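PDB 3K17: Lin0012 protein, which probably acts as a phosphomevalonate kinase, using ATP to phosphorylate phosphomevalonate on the mevalonate pathway to isopentenyl diphosphate. Local coordinates for residues Tyr169-Ile173 with Phe349-Arg353; Asn291-Leu297 with Ser313-Gly319. All coordinates share one frame. Residues are numbered along the deposited sequence.

Contact 1: Tyr169-Ile173 with Phe349-Arg353; sequences YGGWI and FHTGR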
loop_
_atom_site.group_PDB
_atom_site.type_symbol
_atom_site.label_atom_id
_atom_site.label_comp_id
_atom_site.label_asym_id
_atom_site.label_seq_id
_atom_site.Cartn_x
_atom_site.Cartn_y
_atom_site.Cartn_z
ATOM N N TYR A 169 -27.061 -22.541 25.569
ATOM C CA TYR A 169 -28.137 -23.192 26.323
ATOM C C TYR A 169 -27.999 -24.688 26.575
ATOM O O TYR A 169 -28.541 -25.201 27.554
ATOM C CB TYR A 169 -29.487 -22.932 25.635
ATOM C CG TYR A 169 -30.007 -21.531 25.835
ATOM C CD1 TYR A 169 -29.295 -20.428 25.366
ATOM C CD2 TYR A 169 -31.185 -21.300 26.545
ATOM C CE1 TYR A 169 -29.736 -19.130 25.607
ATOM C CE2 TYR A 169 -31.637 -20.009 26.790
ATOM C CZ TYR A 169 -30.910 -18.931 26.324
ATOM O OH TYR A 169 -31.339 -17.651 26.594
ATOM N N GLY A 170 -27.272 -25.390 25.709
ATOM C CA GLY A 170 -27.135 -26.827 25.883
ATOM C C GLY A 170 -28.458 -27.515 25.563
ATOM O O GLY A 170 -29.408 -26.875 25.106
ATOM N N GLY A 171 -28.517 -28.822 25.790
ATOM C CA GLY A 171 -29.730 -29.574 25.518
ATOM C C GLY A 171 -30.285 -29.408 24.116
ATOM O O GLY A 171 -29.541 -29.170 23.159
ATOM N N TRP A 172 -31.605 -29.547 24.004
ATOM C CA TRP A 172 -32.315 -29.415 22.744
ATOM C C TRP A 172 -33.107 -28.115 22.766
ATOM O O TRP A 172 -33.756 -27.801 23.770
ATOM C CB TRP A 172 -33.293 -30.586 22.552
ATOM C CG TRP A 172 -32.641 -31.926 22.347
ATOM C CD1 TRP A 172 -31.947 -32.656 23.271
ATOM C CD2 TRP A 172 -32.577 -32.665 21.122
ATOM N NE1 TRP A 172 -31.449 -33.799 22.695
ATOM C CE2 TRP A 172 -31.819 -33.830 21.375
ATOM C CE3 TRP A 172 -33.082 -32.452 19.830
ATOM C CZ2 TRP A 172 -31.551 -34.780 20.383
ATOM C CZ3 TRP A 172 -32.815 -33.399 18.841
ATOM C CH2 TRP A 172 -32.055 -34.548 19.126
ATOM N N ILE A 173 -33.072 -27.367 21.666
ATOM C CA ILE A 173 -33.806 -26.108 21.609
ATOM C C ILE A 173 -34.481 -25.817 20.278
ATOM O O ILE A 173 -34.110 -26.348 19.225
ATOM C CB ILE A 173 -32.894 -24.882 21.885
ATOM C CG1 ILE A 173 -31.816 -24.788 20.799
ATOM C CG2 ILE A 173 -32.263 -24.986 23.266
ATOM C CD1 ILE A 173 -31.055 -23.459 20.772
ATOM N N PHE A 349 -23.211 -40.304 20.609
ATOM C CA PHE A 349 -23.914 -39.124 21.083
ATOM C C PHE A 349 -24.791 -39.227 22.324
ATOM O O PHE A 349 -25.398 -40.250 22.604
ATOM C CB PHE A 349 -24.789 -38.595 19.933
ATOM C CG PHE A 349 -25.788 -37.527 20.346
ATOM C CD1 PHE A 349 -25.492 -36.175 20.180
ATOM C CD2 PHE A 349 -27.016 -37.878 20.904
ATOM C CE1 PHE A 349 -26.402 -35.190 20.565
ATOM C CE2 PHE A 349 -27.939 -36.895 21.295
ATOM C CZ PHE A 349 -27.630 -35.552 21.125
ATOM N N HIS A 350 -24.816 -38.127 23.064
ATOM C CA HIS A 350 -25.701 -37.923 24.200
ATOM C C HIS A 350 -25.712 -36.404 24.351
ATOM O O HIS A 350 -24.705 -35.730 24.103
ATOM C CB HIS A 350 -25.326 -38.712 25.492
ATOM C CG HIS A 350 -23.971 -38.434 26.062
ATOM N ND1 HIS A 350 -22.864 -39.194 25.748
ATOM C CD2 HIS A 350 -23.564 -37.553 27.007
ATOM C CE1 HIS A 350 -21.836 -38.793 26.477
ATOM N NE2 HIS A 350 -22.234 -37.801 27.249
ATOM N N THR A 351 -26.879 -35.862 24.667
ATOM C CA THR A 351 -27.063 -34.420 24.774
ATOM C C THR A 351 -25.986 -33.660 25.530
ATOM O O THR A 351 -25.663 -33.990 26.664
ATOM C CB THR A 351 -28.434 -34.103 25.399
ATOM O OG1 THR A 351 -29.438 -34.902 24.758
ATOM C CG2 THR A 351 -28.779 -32.633 25.195
ATOM N N GLY A 352 -25.428 -32.629 24.892
ATOM C CA GLY A 352 -24.395 -31.836 25.543
ATOM C C GLY A 352 -24.959 -30.831 26.540
ATOM O O GLY A 352 -26.073 -30.338 26.371
ATOM N N ARG A 353 -24.195 -30.533 27.585
ATOM C CA ARG A 353 -24.611 -29.571 28.602
ATOM C C ARG A 353 -23.427 -28.713 29.020
ATOM O O ARG A 353 -22.314 -29.214 29.174
ATOM C CB ARG A 353 -25.136 -30.284 29.854
ATOM C CG ARG A 353 -26.154 -31.382 29.611
ATOM C CD ARG A 353 -27.497 -30.844 29.153
ATOM N NE ARG A 353 -28.524 -31.878 29.262
ATOM C CZ ARG A 353 -29.788 -31.719 28.889
ATOM N NH1 ARG A 353 -30.185 -30.562 28.377
ATOM N NH2 ARG A 353 -30.655 -32.713 29.036
#
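At G170 the chain leaves helix 162-169 with a positive phi of 71°, a conformation that favours glycine, and turns toward the start of strand 172-176. The lack of a side chain matters for space as well: G170 CA lies 3.7 Å from G352 O, and a CB here would sit tightly against that oxygen and R353 CA. G171, also at positive phi, makes the single main-chain bond between the segments, its N donating to G352 O at 2.9 Å and 165°. T351 CG2 (3.2 Å) and R353 NH1 (3.1 Å) both close in on G171 CA, and a CB would collide with R353 NH1. W172 carries the contact further through its indole. W172 NE1 at the ring edge donates to T351 OG1 (3.1 Å), a hydroxyl that also bonds E210, while W172 CZ2 rests 4.1 Å from F349 CZ. Both rings meet F215 edge-to-face, so a small aromatic cluster forms beside the polar pair. From I173 the strand runs on away from 349-353.

A34 of strand 29-35 has backbone hydrogen bonds to both G171 and G352, which places the two segments around the same strand. In this GHMP kinase, the connection from strand 345-346 of the C-terminal antiparallel sheet thus crosses back to the N-terminal mixed sheet, and F215, on strand 214-219, brings in the second sheet: the contact is a junction between the two domains of the GHMP fold.

Contact 2: Asn291-Leu297 with Ser313-Gly319; sequences NIETSLL and SSGSGGG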
loop_
_atom_site.group_PDB
_atom_site.type_symbol
_atom_site.label_atom_id
_atom_site.label_comp_id
_atom_site.label_asym_id
_atom_site.label_seq_id
_atom_site.Cartn_x
_atom_site.Cartn_y
_atom_site.Cartn_z
ATOM N N ASN A 291 -24.589 -28.215 -3.989
ATOM C CA ASN A 291 -24.503 -29.592 -3.531
ATOM C C ASN A 291 -24.666 -29.717 -2.017
ATOM O O ASN A 291 -23.704 -30.012 -1.302
ATOM C CB ASN A 291 -23.167 -30.190 -3.979
ATOM C CG ASN A 291 -23.003 -31.633 -3.557
ATOM O OD1 ASN A 291 -23.944 -32.422 -3.628
ATOM N ND2 ASN A 291 -21.797 -31.991 -3.126
ATOM N N ILE A 292 -25.885 -29.490 -1.529
ATOM C CA ILE A 292 -26.157 -29.589 -0.097
ATOM C C ILE A 292 -26.067 -31.045 0.337
ATOM O O ILE A 292 -25.279 -31.398 1.215
ATOM C CB ILE A 292 -27.555 -29.042 0.257
ATOM C CG1 ILE A 292 -27.636 -27.556 -0.104
ATOM C CG2 ILE A 292 -27.833 -29.249 1.740
ATOM C CD1 ILE A 292 -28.988 -26.934 0.147
ATOM N N GLU A 293 -26.876 -31.898 -0.274
ATOM C CA GLU A 293 -26.823 -33.306 0.067
ATOM C C GLU A 293 -25.819 -34.002 -0.848
ATOM O O GLU A 293 -26.116 -34.302 -2.003
ATOM C CB GLU A 293 -28.200 -33.949 -0.074
ATOM C CG GLU A 293 -28.225 -35.411 0.343
ATOM C CD GLU A 293 -29.629 -35.952 0.454
ATOM O OE1 GLU A 293 -30.335 -35.578 1.417
ATOM O OE2 GLU A 293 -30.031 -36.742 -0.425
ATOM N N THR A 294 -24.619 -34.235 -0.326
ATOM C CA THR A 294 -23.573 -34.901 -1.089
ATOM C C THR A 294 -23.959 -36.358 -1.277
ATOM O O THR A 294 -24.962 -36.818 -0.731
ATOM C CB THR A 294 -22.224 -34.861 -0.355
ATOM O OG1 THR A 294 -22.356 -35.502 0.918
ATOM C CG2 THR A 294 -21.765 -33.429 -0.146
ATOM N N SER A 295 -23.159 -37.083 -2.049
ATOM C CA SER A 295 -23.428 -38.491 -2.291
ATOM C C SER A 295 -23.351 -39.272 -0.992
ATOM O O SER A 295 -24.143 -40.180 -0.761
ATOM C CB SER A 295 -22.418 -39.065 -3.286
ATOM O OG SER A 295 -22.514 -38.401 -4.532
ATOM N N LEU A 296 -22.393 -38.919 -0.143
ATOM C CA LEU A 296 -22.233 -39.616 1.124
ATOM C C LEU A 296 -23.383 -39.279 2.072
ATOM O O LEU A 296 -23.860 -40.138 2.813
ATOM C CB LEU A 296 -20.888 -39.256 1.756
ATOM C CG LEU A 296 -20.386 -40.187 2.860
ATOM C CD1 LEU A 296 -20.516 -41.646 2.430
ATOM C CD2 LEU A 296 -18.935 -39.843 3.172
ATOM N N LEU A 297 -23.836 -38.030 2.043
ATOM C CA LEU A 297 -24.941 -37.631 2.898
ATOM C C LEU A 297 -26.219 -38.310 2.414
ATOM O O LEU A 297 -27.087 -38.658 3.213
ATOM C CB LEU A 297 -25.095 -36.107 2.899
ATOM C CG LEU A 297 -24.076 -35.402 3.803
ATOM C CD1 LEU A 297 -24.089 -33.896 3.569
ATOM C CD2 LEU A 297 -24.400 -35.732 5.250
ATOM N N SER A 313 -28.772 -34.186 6.327
ATOM C CA SER A 313 -27.536 -33.478 6.587
ATOM C C SER A 313 -27.837 -32.540 7.749
ATOM O O SER A 313 -28.996 -32.178 7.985
ATOM C CB SER A 313 -27.108 -32.677 5.356
ATOM O OG SER A 313 -28.171 -31.860 4.889
ATOM N N SER A 314 -26.798 -32.167 8.485
ATOM C CA SER A 314 -26.955 -31.262 9.612
ATOM C C SER A 314 -26.148 -29.998 9.346
ATOM O O SER A 314 -24.920 -30.034 9.248
ATOM C CB SER A 314 -26.478 -31.919 10.913
ATOM O OG SER A 314 -26.465 -30.966 11.966
ATOM N N GLY A 315 -26.850 -28.881 9.231
ATOM C CA GLY A 315 -26.180 -27.624 8.969
ATOM C C GLY A 315 -26.192 -27.249 7.500
ATOM O O GLY A 315 -27.211 -27.362 6.810
ATOM N N SER A 316 -25.040 -26.813 7.016
ATOM C CA SER A 316 -24.899 -26.385 5.634
ATOM C C SER A 316 -24.928 -27.529 4.634
ATOM O O SER A 316 -25.215 -27.318 3.461
ATOM C CB SER A 316 -23.582 -25.626 5.465
ATOM O OG SER A 316 -22.484 -26.518 5.609
ATOM N N GLY A 317 -24.642 -28.738 5.094
ATOM C CA GLY A 317 -24.594 -29.855 4.168
ATOM C C GLY A 317 -23.303 -29.699 3.376
ATOM O O GLY A 317 -22.432 -28.933 3.778
ATOM N N GLY A 318 -23.172 -30.400 2.256
ATOM C CA GLY A 318 -21.956 -30.289 1.470
ATOM C C GLY A 318 -20.823 -31.075 2.107
ATOM O O GLY A 318 -19.735 -31.192 1.542
ATOM N N GLY A 319 -21.099 -31.633 3.284
ATOM C CA GLY A 319 -20.105 -32.394 4.017
ATOM C C GLY A 319 -20.457 -32.356 5.492
ATOM O O GLY A 319 -21.634 -32.363 5.854
#
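The m,t rotamer of L297 sends CD1 into a shallow cup made by the loop after strand 310-313: it comes within 3.7 Å of S313 CB, 3.8 Å of G318 N and 3.7 Å of G319 O. T294 has its side chain in the p rotamer, which serves two purposes. T294 OG1 accepts from L297 N (3.1 Å) and N-caps helix 295-306, while T294 CG2 packs 3.4 Å from G318 C. I292, with chi1 in the m well, lays CG2 3.7 Å from S316 O, and I292 O accepts a short hydrogen bond from G318 N (2.6 Å). Beside it N291 O receives a CA-H...O contact from G318 CA at 3.3 Å. In the p rotamer S316 folds back on the loop, OG donating to G317 O (3.0 Å). E293 points the other way and pairs with R278 and Q282 of helix 267-288.

Positive phi at G317 and G318 suits glycine, and a CB on G317 would strike I292 O. The SSGSGGG sequence resembles the glycine-rich third motif of GHMP kinases, a loop that in relatives lies near the nucleotide phosphates. Bonds to Y16, E20 and Y21 hold this loop from elsewhere; between the two segments themselves, one main-chain hydrogen bond and close methyl packing do the work, with no charge pair.

How the contacts relate
Starting from the N terminus, the chain builds most of the mixed sheet before reaching 169-173, where contact 1 opens a loop that closes only at 349-353, 176 residues later. Contact 2 is nested inside it: 291-297 and 313-319, just 16 residues apart, enclose most of helix 295-306 and strand 310-313. The long loop thus ties the N-terminal mixed sheet to the return from the C-terminal domain, ahead of strand 355-357 pairing with 7-18, whereas the short one joins a helix start to a glycine-rich turn within the C-terminal domain. Their centres are 22 Å apart and their nearest atoms about 10 Å, so they do not touch.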